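Leucine--trna ligase (Agrobacterium radiobacter, PDB 5AH5) probably joins L-leucine to its cognate tRNA at the expense of ATP, as a class I leucyl-tRNA synthetase, and is captured here with tRNA and a leucyl-adenylate analogue. Local coordinates at residues E624-L629 and E724-L729; I666-A671 and I682-S687; F676-A681 and A716-H721; M686-L691 and R709-L714. All coordinates share one frame; numbering follows the deposited sequence.

Contact 1 of 4, residues E624-L629 and E724-L729; sequences ERVCRL and EELWAL. With nucleotides of chain D.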
# COMPACT_ATOMS: atom_id res chain seq x y z
N GLU B 624 3.81 27.80 19.02
CA GLU B 624 4.20 28.81 19.98
C GLU B 624 2.95 29.51 20.60
O GLU B 624 2.97 29.87 21.75
CB GLU B 624 5.15 29.85 19.35
CG GLU B 624 6.61 29.42 19.20
CD GLU B 624 7.41 30.22 18.17
OE1 GLU B 624 6.96 31.31 17.72
OE2 GLU B 624 8.52 29.74 17.78
N ARG B 625 1.89 29.68 19.82
CA ARG B 625 0.66 30.26 20.32
C ARG B 625 -0.04 29.33 21.33
O ARG B 625 -0.62 29.81 22.32
CB ARG B 625 -0.25 30.62 19.14
CG ARG B 625 -1.70 31.04 19.48
CD ARG B 625 -2.44 31.27 18.15
NE ARG B 625 -3.89 31.37 18.24
CZ ARG B 625 -4.57 32.46 18.62
NH1 ARG B 625 -3.94 33.54 19.04
NH2 ARG B 625 -5.91 32.44 18.60
N VAL B 626 0.01 28.01 21.10
CA VAL B 626 -0.34 27.05 22.17
C VAL B 626 0.53 27.22 23.43
O VAL B 626 0.01 27.27 24.56
CB VAL B 626 -0.37 25.60 21.69
CG1 VAL B 626 -0.68 24.63 22.81
CG2 VAL B 626 -1.42 25.43 20.60
N CYS B 627 1.84 27.32 23.27
CA CYS B 627 2.73 27.47 24.42
C CYS B 627 2.35 28.73 25.20
O CYS B 627 2.27 28.68 26.42
CB CYS B 627 4.24 27.48 24.04
SG CYS B 627 4.77 25.90 23.29
N ARG B 628 2.16 29.84 24.50
CA ARG B 628 1.84 31.11 25.16
C ARG B 628 0.50 31.10 25.96
O ARG B 628 0.40 31.73 27.02
CB ARG B 628 1.94 32.28 24.18
CG ARG B 628 3.39 32.73 23.91
CD ARG B 628 3.46 34.07 23.19
NE ARG B 628 2.52 34.01 22.09
CZ ARG B 628 2.79 33.56 20.86
NH1 ARG B 628 4.02 33.19 20.53
NH2 ARG B 628 1.83 33.50 19.95
N LEU B 629 -0.47 30.33 25.50
CA LEU B 629 -1.72 30.08 26.22
C LEU B 629 -1.45 29.35 27.53
O LEU B 629 -2.07 29.66 28.55
CB LEU B 629 -2.64 29.25 25.33
CG LEU B 629 -4.08 29.06 25.72
CD1 LEU B 629 -4.83 30.40 25.84
CD2 LEU B 629 -4.75 28.10 24.75
N GLU B 724 4.33 17.10 25.73
CA GLU B 724 4.95 16.67 26.95
C GLU B 724 5.49 17.88 27.66
O GLU B 724 5.36 17.96 28.87
CB GLU B 724 6.11 15.65 26.74
CG GLU B 724 5.70 14.30 26.19
CD GLU B 724 4.79 13.46 27.09
OE1 GLU B 724 4.59 13.87 28.23
OE2 GLU B 724 4.20 12.42 26.62
N GLU B 725 6.08 18.82 26.93
CA GLU B 725 6.67 19.97 27.58
C GLU B 725 5.57 20.72 28.35
O GLU B 725 5.75 21.10 29.50
CB GLU B 725 7.29 20.91 26.52
CG GLU B 725 8.09 22.11 27.03
CD GLU B 725 9.51 21.77 27.47
OE1 GLU B 725 10.01 20.63 27.25
OE2 GLU B 725 10.16 22.68 28.00
N LEU B 726 4.45 20.97 27.69
CA LEU B 726 3.38 21.80 28.27
C LEU B 726 2.71 21.09 29.41
O LEU B 726 2.53 21.67 30.48
CB LEU B 726 2.38 22.19 27.21
CG LEU B 726 3.03 23.12 26.21
CD1 LEU B 726 2.02 23.47 25.11
CD2 LEU B 726 3.60 24.35 26.87
N TRP B 727 2.41 19.81 29.22
CA TRP B 727 1.92 18.94 30.31
C TRP B 727 2.76 19.04 31.56
O TRP B 727 2.20 19.29 32.67
CB TRP B 727 1.86 17.51 29.81
CG TRP B 727 1.25 16.45 30.68
CD1 TRP B 727 1.92 15.46 31.32
CD2 TRP B 727 -0.12 16.18 30.85
NE1 TRP B 727 1.06 14.61 31.92
CE2 TRP B 727 -0.21 14.99 31.62
CE3 TRP B 727 -1.29 16.82 30.44
CZ2 TRP B 727 -1.44 14.46 32.03
CZ3 TRP B 727 -2.50 16.27 30.78
CH2 TRP B 727 -2.58 15.12 31.60
N ALA B 728 4.08 18.88 31.40
CA ALA B 728 5.01 19.02 32.53
C ALA B 728 5.05 20.41 33.11
O ALA B 728 5.08 20.57 34.33
CB ALA B 728 6.43 18.60 32.16
N LEU B 729 5.12 21.41 32.24
CA LEU B 729 5.09 22.79 32.69
C LEU B 729 3.80 23.09 33.54
O LEU B 729 3.86 23.78 34.55
CB LEU B 729 5.17 23.71 31.50
CG LEU B 729 5.22 25.20 31.78
CD1 LEU B 729 6.58 25.60 32.37
CD2 LEU B 729 4.89 25.95 30.48
P G D 41 -0.90 35.80 18.90
OP1 G D 41 -1.19 34.46 19.50
OP2 G D 41 -0.72 35.93 17.45
O5' G D 41 -2.08 36.79 19.31
C5' G D 41 -2.56 36.81 20.67
C4' G D 41 -3.49 37.99 20.89
O4' G D 41 -2.79 39.22 20.56
C3' G D 41 -4.73 38.02 20.00
O3' G D 41 -5.77 37.21 20.55
C2' G D 41 -5.06 39.51 20.00
O2' G D 41 -5.60 39.95 21.23
C1' G D 41 -3.66 40.12 19.91
N9 G D 41 -3.16 40.39 18.56
C8 G D 41 -2.17 39.72 17.87
N7 G D 41 -1.90 40.24 16.70
C5 G D 41 -2.77 41.33 16.61
C6 G D 41 -2.96 42.26 15.57
O6 G D 41 -2.39 42.31 14.47
N1 G D 41 -3.95 43.18 15.88
C2 G D 41 -4.66 43.21 17.05
N2 G D 41 -5.56 44.20 17.17
N3 G D 41 -4.49 42.35 18.04
C4 G D 41 -3.54 41.43 17.75
P U D 40 4.03 36.48 16.08
OP1 U D 40 4.02 35.01 16.01
OP2 U D 40 3.67 37.27 14.88
O5' U D 40 3.05 36.96 17.24
C5' U D 40 3.36 36.69 18.62
C4' U D 40 2.49 37.51 19.55
O4' U D 40 2.92 38.90 19.60
C3' U D 40 1.00 37.58 19.23
O3' U D 40 0.36 36.40 19.67
C2' U D 40 0.61 38.83 20.00
O2' U D 40 0.57 38.63 21.39
C1' U D 40 1.79 39.75 19.67
N1 U D 40 1.64 40.45 18.38
C2 U D 40 0.80 41.55 18.35
O2 U D 40 0.16 41.92 19.31
N3 U D 40 0.72 42.17 17.13
C4 U D 40 1.38 41.83 15.96
O4 U D 40 1.19 42.49 14.94
C5 U D 40 2.22 40.68 16.08
C6 U D 40 2.33 40.05 17.26
P C D 42 -6.77 36.43 19.60
OP1 C D 42 -7.80 35.77 20.45
OP2 C D 42 -5.97 35.60 18.66
O5' C D 42 -7.42 37.60 18.72
C5' C D 42 -8.33 38.52 19.31
C4' C D 42 -8.73 39.60 18.33
O4' C D 42 -7.57 40.35 17.88
C3' C D 42 -9.34 39.16 17.01
O3' C D 42 -10.67 38.63 17.03
C2' C D 42 -9.28 40.48 16.24
O2' C D 42 -10.39 41.29 16.56
C1' C D 42 -7.92 41.05 16.68
N1 C D 42 -6.87 40.83 15.66
C2 C D 42 -6.83 41.69 14.54
O2 C D 42 -7.62 42.63 14.48
N3 C D 42 -5.91 41.47 13.58
C4 C D 42 -5.08 40.44 13.67
N4 C D 42 -4.18 40.27 12.69
C5 C D 42 -5.11 39.54 14.78
C6 C D 42 -6.02 39.76 15.73

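Contact 2 of 4, residues I666-A671 and I682-S687; sequences IGKVTA and IAAIMS. With nucleotides of chain D.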
# COMPACT_ATOMS: atom_id res chain seq x y z
N ILE B 666 -13.05 16.41 21.33
CA ILE B 666 -12.66 15.02 21.67
C ILE B 666 -13.22 14.05 20.64
O ILE B 666 -12.49 13.22 20.05
CB ILE B 666 -13.12 14.60 23.08
CG1 ILE B 666 -12.39 15.42 24.13
CG2 ILE B 666 -12.91 13.12 23.33
CD1 ILE B 666 -12.97 15.24 25.54
N GLY B 667 -14.51 14.19 20.37
CA GLY B 667 -15.20 13.28 19.46
C GLY B 667 -14.68 13.37 18.03
O GLY B 667 -14.55 12.35 17.33
N LYS B 668 -14.39 14.60 17.61
CA LYS B 668 -14.05 14.86 16.25
C LYS B 668 -12.55 14.44 15.95
O LYS B 668 -12.31 13.81 14.95
CB LYS B 668 -14.28 16.32 15.98
CG LYS B 668 -14.23 16.71 14.53
CD LYS B 668 -14.92 18.06 14.38
CE LYS B 668 -14.36 18.89 13.23
NZ LYS B 668 -14.50 20.35 13.54
N VAL B 669 -11.64 14.74 16.86
CA VAL B 669 -10.26 14.38 16.80
C VAL B 669 -10.14 12.87 16.79
O VAL B 669 -9.45 12.33 15.93
CB VAL B 669 -9.48 14.96 17.96
CG1 VAL B 669 -8.05 14.35 18.00
CG2 VAL B 669 -9.35 16.45 17.74
N THR B 670 -10.86 12.21 17.70
CA THR B 670 -10.91 10.74 17.77
C THR B 670 -11.33 10.10 16.44
O THR B 670 -10.59 9.27 15.82
CB THR B 670 -11.82 10.25 18.97
OG1 THR B 670 -11.40 10.86 20.21
CG2 THR B 670 -11.74 8.77 19.13
N ALA B 671 -12.49 10.51 15.95
CA ALA B 671 -13.05 9.95 14.71
C ALA B 671 -12.17 10.30 13.49
O ALA B 671 -12.00 9.48 12.60
CB ALA B 671 -14.50 10.43 14.47
N ILE B 682 -6.65 18.49 13.26
CA ILE B 682 -5.79 19.53 13.72
C ILE B 682 -6.61 20.85 13.69
O ILE B 682 -6.46 21.71 14.55
CB ILE B 682 -4.48 19.61 12.86
CG1 ILE B 682 -3.54 18.41 13.20
CG2 ILE B 682 -3.74 20.88 13.19
CD1 ILE B 682 -2.38 18.26 12.21
N ALA B 683 -7.41 21.07 12.66
CA ALA B 683 -8.31 22.30 12.64
C ALA B 683 -9.20 22.40 13.87
O ALA B 683 -9.35 23.46 14.46
CB ALA B 683 -9.13 22.34 11.39
N ALA B 684 -9.68 21.25 14.33
CA ALA B 684 -10.51 21.19 15.52
C ALA B 684 -9.76 21.60 16.73
O ALA B 684 -10.30 22.29 17.58
CB ALA B 684 -11.08 19.81 15.67
N ILE B 685 -8.48 21.25 16.81
CA ILE B 685 -7.66 21.66 17.95
C ILE B 685 -7.30 23.14 17.91
O ILE B 685 -7.16 23.82 18.95
CB ILE B 685 -6.37 20.78 18.02
CG1 ILE B 685 -6.71 19.30 18.36
CG2 ILE B 685 -5.39 21.35 19.03
CD1 ILE B 685 -5.64 18.28 17.94
N MET B 686 -6.98 23.63 16.73
CA MET B 686 -6.84 25.09 16.56
C MET B 686 -8.17 25.88 16.92
O MET B 686 -8.12 26.93 17.53
CB MET B 686 -6.45 25.44 15.13
CG MET B 686 -5.05 24.96 14.71
SD MET B 686 -4.52 25.54 13.09
CE MET B 686 -5.16 24.21 12.23
N SER B 687 -9.33 25.33 16.58
CA SER B 687 -10.64 25.93 16.98
C SER B 687 -10.71 26.04 18.47
O SER B 687 -11.01 27.08 18.98
CB SER B 687 -11.85 25.11 16.54
OG SER B 687 -12.11 25.31 15.17
P C D 24 -13.24 28.81 11.95
OP1 C D 24 -13.33 29.07 13.37
OP2 C D 24 -13.26 29.85 10.94
O5' C D 24 -11.83 28.08 11.68
C5' C D 24 -11.39 27.00 12.52
C4' C D 24 -10.12 26.36 11.93
O4' C D 24 -10.46 25.62 10.73
C3' C D 24 -9.07 27.32 11.45
O3' C D 24 -8.42 27.83 12.61
C2' C D 24 -8.27 26.44 10.52
O2' C D 24 -7.53 25.41 11.15
C1' C D 24 -9.40 25.70 9.82
N1 C D 24 -9.86 26.37 8.60
C2 C D 24 -9.08 26.22 7.46
O2 C D 24 -8.06 25.51 7.54
N3 C D 24 -9.45 26.82 6.32
C4 C D 24 -10.55 27.58 6.29
N4 C D 24 -10.91 28.13 5.12
C5 C D 24 -11.34 27.80 7.45
C6 C D 24 -10.97 27.17 8.57
O HOH W 1 -12.86 23.22 12.80

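Contact 3 of 4, residues F676-A681 and A716-H721; sequences FHFNAA and APFAPH. With nucleotides of chain D.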
# COMPACT_ATOMS: atom_id res chain seq x y z
N PHE B 676 -8.06 8.91 9.00
CA PHE B 676 -6.98 9.66 8.34
C PHE B 676 -7.32 11.09 7.90
O PHE B 676 -6.64 11.63 7.01
CB PHE B 676 -6.38 8.82 7.15
CG PHE B 676 -5.37 7.76 7.59
CD1 PHE B 676 -5.74 6.78 8.50
CD2 PHE B 676 -4.07 7.73 7.06
CE1 PHE B 676 -4.83 5.80 8.89
CE2 PHE B 676 -3.13 6.79 7.47
CZ PHE B 676 -3.50 5.81 8.37
N HIS B 677 -8.34 11.70 8.50
CA HIS B 677 -8.63 13.12 8.32
C HIS B 677 -7.84 13.94 9.32
O HIS B 677 -8.42 14.70 10.14
CB HIS B 677 -10.15 13.33 8.43
CG HIS B 677 -10.90 12.78 7.25
ND1 HIS B 677 -12.06 13.36 6.77
CD2 HIS B 677 -10.57 11.81 6.37
CE1 HIS B 677 -12.44 12.71 5.69
NE2 HIS B 677 -11.56 11.76 5.44
N PHE B 678 -6.49 13.87 9.21
CA PHE B 678 -5.61 14.51 10.15
C PHE B 678 -5.73 15.99 10.05
O PHE B 678 -5.58 16.70 11.07
CB PHE B 678 -4.11 14.15 9.93
CG PHE B 678 -3.86 12.69 9.93
CD1 PHE B 678 -3.84 11.98 11.12
CD2 PHE B 678 -3.68 12.02 8.75
CE1 PHE B 678 -3.59 10.62 11.12
CE2 PHE B 678 -3.45 10.65 8.72
CZ PHE B 678 -3.41 9.95 9.92
N ASN B 679 -5.91 16.48 8.83
CA ASN B 679 -5.97 17.94 8.69
C ASN B 679 -7.22 18.48 9.39
O ASN B 679 -7.13 19.48 10.09
CB ASN B 679 -5.96 18.42 7.24
CG ASN B 679 -7.04 17.82 6.41
OD1 ASN B 679 -7.59 16.79 6.79
ND2 ASN B 679 -7.36 18.44 5.29
N ALA B 680 -8.32 17.77 9.28
CA ALA B 680 -9.59 18.25 10.00
C ALA B 680 -9.46 18.10 11.50
O ALA B 680 -9.92 18.94 12.25
CB ALA B 680 -10.79 17.51 9.49
N ALA B 681 -8.70 17.09 11.97
CA ALA B 681 -8.50 16.95 13.42
C ALA B 681 -7.68 18.10 14.00
O ALA B 681 -7.90 18.62 15.11
CB ALA B 681 -7.84 15.60 13.72
N ALA B 716 -1.26 15.81 21.46
CA ALA B 716 -0.11 14.91 21.68
C ALA B 716 0.26 13.98 20.56
O ALA B 716 1.42 13.81 20.36
CB ALA B 716 -0.26 14.11 22.96
N PRO B 717 -0.72 13.33 19.90
CA PRO B 717 -0.42 12.48 18.81
C PRO B 717 0.21 13.20 17.61
O PRO B 717 1.01 12.56 16.87
CB PRO B 717 -1.76 11.88 18.42
CG PRO B 717 -2.61 11.93 19.64
CD PRO B 717 -2.13 13.17 20.34
N PHE B 718 -0.12 14.49 17.45
CA PHE B 718 0.30 15.35 16.34
C PHE B 718 1.58 16.04 16.63
O PHE B 718 2.44 16.16 15.74
CB PHE B 718 -0.81 16.44 15.98
CG PHE B 718 -2.13 15.83 15.72
CD1 PHE B 718 -2.44 15.35 14.50
CD2 PHE B 718 -3.05 15.70 16.76
CE1 PHE B 718 -3.64 14.76 14.26
CE2 PHE B 718 -4.27 15.09 16.54
CZ PHE B 718 -4.56 14.63 15.29
N ALA B 719 1.67 16.58 17.83
CA ALA B 719 2.81 17.37 18.28
C ALA B 719 3.26 16.85 19.65
O ALA B 719 3.18 17.54 20.67
CB ALA B 719 2.53 18.85 18.32
N PRO B 720 3.79 15.62 19.67
CA PRO B 720 4.05 14.90 20.93
C PRO B 720 5.06 15.47 21.87
O PRO B 720 4.91 15.33 23.08
CB PRO B 720 4.48 13.48 20.45
CG PRO B 720 5.03 13.71 19.11
CD PRO B 720 4.03 14.74 18.53
N HIS B 721 6.07 16.14 21.34
CA HIS B 721 7.16 16.68 22.17
C HIS B 721 6.75 17.94 22.94
O HIS B 721 6.96 18.07 24.16
CB HIS B 721 8.41 17.04 21.30
CG HIS B 721 8.89 15.91 20.42
ND1 HIS B 721 8.35 15.67 19.17
CD2 HIS B 721 9.87 15.00 20.60
CE1 HIS B 721 8.98 14.65 18.62
NE2 HIS B 721 9.88 14.20 19.48
P A D 15 -13.66 16.69 6.52
OP1 A D 15 -13.39 15.82 7.68
OP2 A D 15 -13.36 16.25 5.17
O5' A D 15 -15.22 17.05 6.56
C5' A D 15 -15.88 17.55 7.74
C4' A D 15 -17.32 17.96 7.41
O4' A D 15 -17.35 19.21 6.66
C3' A D 15 -18.08 17.00 6.50
O3' A D 15 -18.74 16.03 7.29
C2' A D 15 -19.18 17.88 5.91
O2' A D 15 -20.25 18.09 6.80
C1' A D 15 -18.46 19.21 5.75
N9 A D 15 -17.97 19.35 4.38
C8 A D 15 -16.80 18.91 3.83
N7 A D 15 -16.67 19.21 2.56
C5 A D 15 -17.83 19.92 2.27
C6 A D 15 -18.29 20.55 1.10
N6 A D 15 -17.61 20.55 -0.05
N1 A D 15 -19.50 21.16 1.14
C2 A D 15 -20.17 21.16 2.29
N3 A D 15 -19.83 20.64 3.47
C4 A D 15 -18.64 20.01 3.38
P A D 14 -10.30 18.46 2.63
OP1 A D 14 -9.59 17.27 3.27
OP2 A D 14 -10.98 18.27 1.39
O5' A D 14 -11.23 19.14 3.73
C5' A D 14 -10.71 19.55 4.98
C4' A D 14 -11.81 20.06 5.84
O4' A D 14 -12.26 21.37 5.36
C3' A D 14 -13.07 19.20 5.87
O3' A D 14 -12.94 18.11 6.80
C2' A D 14 -14.13 20.21 6.29
O2' A D 14 -14.14 20.45 7.68
C1' A D 14 -13.64 21.50 5.63
N9 A D 14 -14.33 21.92 4.41
C8 A D 14 -13.87 22.00 3.12
N7 A D 14 -14.72 22.53 2.29
C5 A D 14 -15.82 22.83 3.08
C6 A D 14 -17.06 23.43 2.79
N6 A D 14 -17.43 23.81 1.57
N1 A D 14 -17.94 23.57 3.81
C2 A D 14 -17.57 23.19 5.04
N3 A D 14 -16.42 22.65 5.44
C4 A D 14 -15.58 22.48 4.39

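Contact 4 of 4, residues M686-L691 and R709-L714; sequences MSVTNL and RLLVRL. With nucleotides of chain D.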
# COMPACT_ATOMS: atom_id res chain seq x y z
N MET B 686 -6.98 23.63 16.73
CA MET B 686 -6.84 25.09 16.56
C MET B 686 -8.17 25.88 16.92
O MET B 686 -8.12 26.93 17.53
CB MET B 686 -6.45 25.44 15.13
CG MET B 686 -5.05 24.96 14.71
SD MET B 686 -4.52 25.54 13.09
CE MET B 686 -5.16 24.21 12.23
N SER B 687 -9.33 25.33 16.58
CA SER B 687 -10.64 25.93 16.98
C SER B 687 -10.71 26.04 18.47
O SER B 687 -11.01 27.08 18.98
CB SER B 687 -11.85 25.11 16.54
OG SER B 687 -12.11 25.31 15.17
N VAL B 688 -10.34 24.96 19.16
CA VAL B 688 -10.33 24.99 20.64
C VAL B 688 -9.37 26.01 21.16
O VAL B 688 -9.66 26.73 22.14
CB VAL B 688 -10.04 23.59 21.22
CG1 VAL B 688 -9.66 23.61 22.68
CG2 VAL B 688 -11.25 22.68 20.95
N THR B 689 -8.20 26.08 20.53
CA THR B 689 -7.20 27.02 20.94
C THR B 689 -7.75 28.44 20.78
O THR B 689 -7.56 29.25 21.64
CB THR B 689 -5.90 26.86 20.09
OG1 THR B 689 -5.49 25.47 20.10
CG2 THR B 689 -4.84 27.79 20.56
N ASN B 690 -8.39 28.74 19.66
CA ASN B 690 -8.96 30.09 19.47
C ASN B 690 -10.03 30.38 20.50
O ASN B 690 -10.04 31.46 21.06
CB ASN B 690 -9.50 30.28 18.08
CG ASN B 690 -8.43 30.13 17.02
OD1 ASN B 690 -7.25 30.43 17.25
ND2 ASN B 690 -8.84 29.70 15.84
N LEU B 691 -10.82 29.35 20.82
CA LEU B 691 -11.89 29.43 21.79
C LEU B 691 -11.37 29.86 23.11
O LEU B 691 -11.95 30.77 23.76
CB LEU B 691 -12.61 28.10 21.94
CG LEU B 691 -13.75 28.09 22.97
CD1 LEU B 691 -14.89 28.97 22.44
CD2 LEU B 691 -14.21 26.67 23.27
N ARG B 709 -5.35 21.36 29.71
CA ARG B 709 -4.84 20.00 29.84
C ARG B 709 -5.52 19.06 28.83
O ARG B 709 -4.87 18.21 28.23
CB ARG B 709 -4.98 19.49 31.28
CG ARG B 709 -4.04 20.25 32.19
CD ARG B 709 -3.46 19.40 33.30
NE ARG B 709 -2.63 20.25 34.16
CZ ARG B 709 -3.09 20.98 35.18
NH1 ARG B 709 -4.40 21.01 35.47
NH2 ARG B 709 -2.25 21.69 35.89
N LEU B 710 -6.78 19.29 28.55
CA LEU B 710 -7.47 18.50 27.56
C LEU B 710 -6.93 18.79 26.15
O LEU B 710 -6.75 17.87 25.38
CB LEU B 710 -8.95 18.74 27.68
CG LEU B 710 -9.99 17.71 27.30
CD1 LEU B 710 -9.74 16.36 27.97
CD2 LEU B 710 -11.38 18.26 27.69
N LEU B 711 -6.65 20.06 25.86
CA LEU B 711 -6.12 20.51 24.60
C LEU B 711 -4.78 19.79 24.27
O LEU B 711 -4.58 19.34 23.18
CB LEU B 711 -5.85 22.04 24.64
CG LEU B 711 -5.23 22.71 23.41
CD1 LEU B 711 -6.00 22.29 22.20
CD2 LEU B 711 -5.20 24.22 23.52
N VAL B 712 -3.89 19.74 25.24
CA VAL B 712 -2.56 19.09 25.09
C VAL B 712 -2.68 17.56 24.97
O VAL B 712 -1.84 16.90 24.28
CB VAL B 712 -1.66 19.60 26.20
CG1 VAL B 712 -0.75 18.55 26.79
CG2 VAL B 712 -0.87 20.78 25.65
N ARG B 713 -3.69 16.98 25.62
CA ARG B 713 -3.97 15.57 25.43
C ARG B 713 -4.36 15.23 24.01
O ARG B 713 -3.85 14.27 23.43
CB ARG B 713 -4.98 15.05 26.39
CG ARG B 713 -4.50 15.09 27.81
CD ARG B 713 -5.15 13.99 28.60
NE ARG B 713 -6.36 14.36 29.23
CZ ARG B 713 -7.33 13.52 29.64
NH1 ARG B 713 -7.34 12.19 29.45
NH2 ARG B 713 -8.35 14.08 30.25
N LEU B 714 -5.22 16.05 23.42
CA LEU B 714 -5.63 15.83 22.02
C LEU B 714 -4.51 16.16 20.99
O LEU B 714 -4.52 15.64 19.92
CB LEU B 714 -6.87 16.68 21.67
CG LEU B 714 -8.10 16.33 22.57
CD1 LEU B 714 -9.22 17.40 22.40
CD2 LEU B 714 -8.63 14.94 22.28
P C D 24 -13.24 28.81 11.95
OP1 C D 24 -13.33 29.07 13.37
OP2 C D 24 -13.26 29.85 10.94
O5' C D 24 -11.83 28.08 11.68
C5' C D 24 -11.39 27.00 12.52
C4' C D 24 -10.12 26.36 11.93
O4' C D 24 -10.46 25.62 10.73
C3' C D 24 -9.07 27.32 11.45
O3' C D 24 -8.42 27.83 12.61
C2' C D 24 -8.27 26.44 10.52
O2' C D 24 -7.53 25.41 11.15
C1' C D 24 -9.40 25.70 9.82
N1 C D 24 -9.86 26.37 8.60
C2 C D 24 -9.08 26.22 7.46
O2 C D 24 -8.06 25.51 7.54
N3 C D 24 -9.45 26.82 6.32
C4 C D 24 -10.55 27.58 6.29
N4 C D 24 -10.91 28.13 5.12
C5 C D 24 -11.34 27.80 7.45
C6 C D 24 -10.97 27.17 8.57
P A D 25 -7.52 29.06 12.46
OP1 A D 25 -6.98 29.40 13.76
OP2 A D 25 -8.21 30.01 11.59
O5' A D 25 -6.34 28.44 11.57
C5' A D 25 -5.48 29.25 10.83
C4' A D 25 -4.73 28.43 9.82
O4' A D 25 -5.68 27.75 8.98
C3' A D 25 -3.92 29.31 8.88
O3' A D 25 -2.64 29.57 9.41
C2' A D 25 -3.92 28.53 7.59
O2' A D 25 -2.90 27.59 7.47
C1' A D 25 -5.29 27.86 7.63
N9 A D 25 -6.31 28.60 6.90
C8 A D 25 -7.44 29.24 7.38
N7 A D 25 -8.19 29.76 6.45
C5 A D 25 -7.50 29.48 5.27
C6 A D 25 -7.77 29.77 3.92
N6 A D 25 -8.84 30.44 3.52
N1 A D 25 -6.89 29.31 2.99
C2 A D 25 -5.82 28.64 3.40
N3 A D 25 -5.45 28.31 4.64
C4 A D 25 -6.37 28.73 5.54

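Contact 1 of 4, residues E624-L629 and E724-L729
Leu726 points from helix 720-729 toward helix 617-632 and forks over two neighbouring residues. Its CD1 branch meets Val626 CG1 at 3.7 Å, the two side chains lying aslant, while CD2 sits 4.1 Å from Cys627 CA; both branches are equally close to Cys627 SG. With CG1 anti to the backbone N (chi1 178°), Val626 turns that methyl to the leucine. No hydrogen bond joins the segments; the contact is apolar. Another side of helix 617-632 faces the tRNA of chain D. Arg625, extended from CG to NE, brings NH1 between two phosphates, at 2.9 Å from OP1 of G41 and the same distance from OP2 of C42. Arg628 NH2 reaches the same G41 OP1 at 3.2 Å, in the guanidinium plane, with C5' of U40 over one face. Two arginines thus grip one phosphate oxygen. Val626 also packs on Thr689 of helix 678-695, and Leu726 on Val712 of helix 701-715, which places the pair among four helices of the anticodon-binding domain region.

Contact 2 of 4, residues I666-A671 and I682-S687
Val669 has CG1 opposite its backbone N (chi1 170°), which leaves CG2 beside that nitrogen and turned to Ile685, whose CG1 is anti to its own carbonyl carbon (chi1 -67°). Val669 CG2 meets Ile685 CG1 at 3.9 Å, the two side chains crossing at about a right angle, and the same methyl lies 4.3 Å from Ala684 CB. Lys668, the next residue back, runs out extended beyond CG across Ala684, so that NZ comes to 4.1 Å from Ala684 CB and CE packs about as closely. The small alanine is therefore flanked by a valine methyl and the lysine chain. Beyond it the ammonium has a weak bond to a water that also bonds to Ser687 OG at 3.2 Å, a loose polar bridge on the tRNA side of the pair. There Ala683 CB packs against the ribose of C24 of chain D, 3.5 Å from O2'. Within helix 653-674, Thr670 OG1 bonds to Ile666 O at 2.6 Å from above the carbonyl plane, on the face opposite Thr670 N. The short segments run nearly antiparallel, at 159°, with axes 9.2 Å apart. This is a helical hairpin of the helical anticodon-binding domain of class Ia synthetases (the leucyl, isoleucyl, valyl and methionyl group), with the tRNA lying along its second helix.

Contact 3 of 4, residues F676-A681 and A716-H721
Helix 653-674 ends in a Schellman motif with Phe676 at C', and the turn that follows, leading into helix 678-695, packs on the link between helices 701-715 and 720-729 in the anticodon-binding domain region. Phe718 points from that link into the start of helix 678-695. Its CZ touches Ala681 CB at 3.8 Å, and its CE1 comes to the edge of the Phe678 ring, near the ring plane, 4.2 Å from CD1; the two side chains lie at a slant. Phe678 in turn has Phe676 CA over one face, so the turn packs back on the first helical residue. Thr59 of helix 48-66 and Cys597 of helix 592-601 also touch Phe718, tying the link to the catalytic part of the chain. His677 at the N-cap and Asn679 in the first turn of helix 678-695 bind phosphates of the tRNA of chain D. Asn679 ND2 donates to OP1 of A14 at 3.2 Å, and His677 ND1 donates to OP1 of A15, which lies at the edge of the imidazole in its plane, at 2.9 Å and 170°.

Contact 4 of 4, residues M686-L691 and R709-L714
Leu711 reaches from helix 701-715 to two consecutive residues of helix 678-695. Its CD1 lies 3.9 Å from Val688 CG1, the side chains sliding past each other in opposite directions, and its CD2 lies 3.7 Å from Thr689 OG1, where they meet at about a right angle. Leu711 holds CG anti to the backbone N (chi1 178°), which puts its two methyls in front of this valine-threonine step. The Thr689 hydroxyl is hydrogen-bonded to the Ile685 carbonyl and to Tyr622 OH, so it is satisfied although it packs on the leucine. Further out, Leu662 of helix 653-674 touches Val688, and Leu629 of helix 617-632 touches Leu711. One residue after Thr689, Asn690 ND2 makes a nearly straight bond (179°) to OP1 of A25 of chain D at 2.8 Å, while Asn690 OD1 accepts from Arg625. An apolar core thus backs a polar surface turned to the tRNA, an arrangement that fits the helical anticodon-binding domain of class Ia synthetases.

How the contacts relate
All four contacts lie on the same side of the chain's centre, in a helical region largely within the anticodon-binding domain. Helix 678-695 is used by contacts 2, 3 and 4, and helix 720-729 by contacts 1 and 3. Along the chain contact 1 encloses the others, contacts 2 and 3 alternate, and contact 4 falls within the span of contact 3. Contacts 2 and 4, centres about 8 Å apart, share Met686 and Ser687; Ile685 packs on Leu711 between them. Phe718 joins contact 3 to contact 2, their centres about 9 Å apart. Contact 1 touches contact 4 through Leu726 on Val712 and a probable Arg625-Asn690 bond, centres about 11 Å apart; the centres of contacts 1 and 2 are about 18 Å apart. Together they form a continuous helical core beside the tRNA.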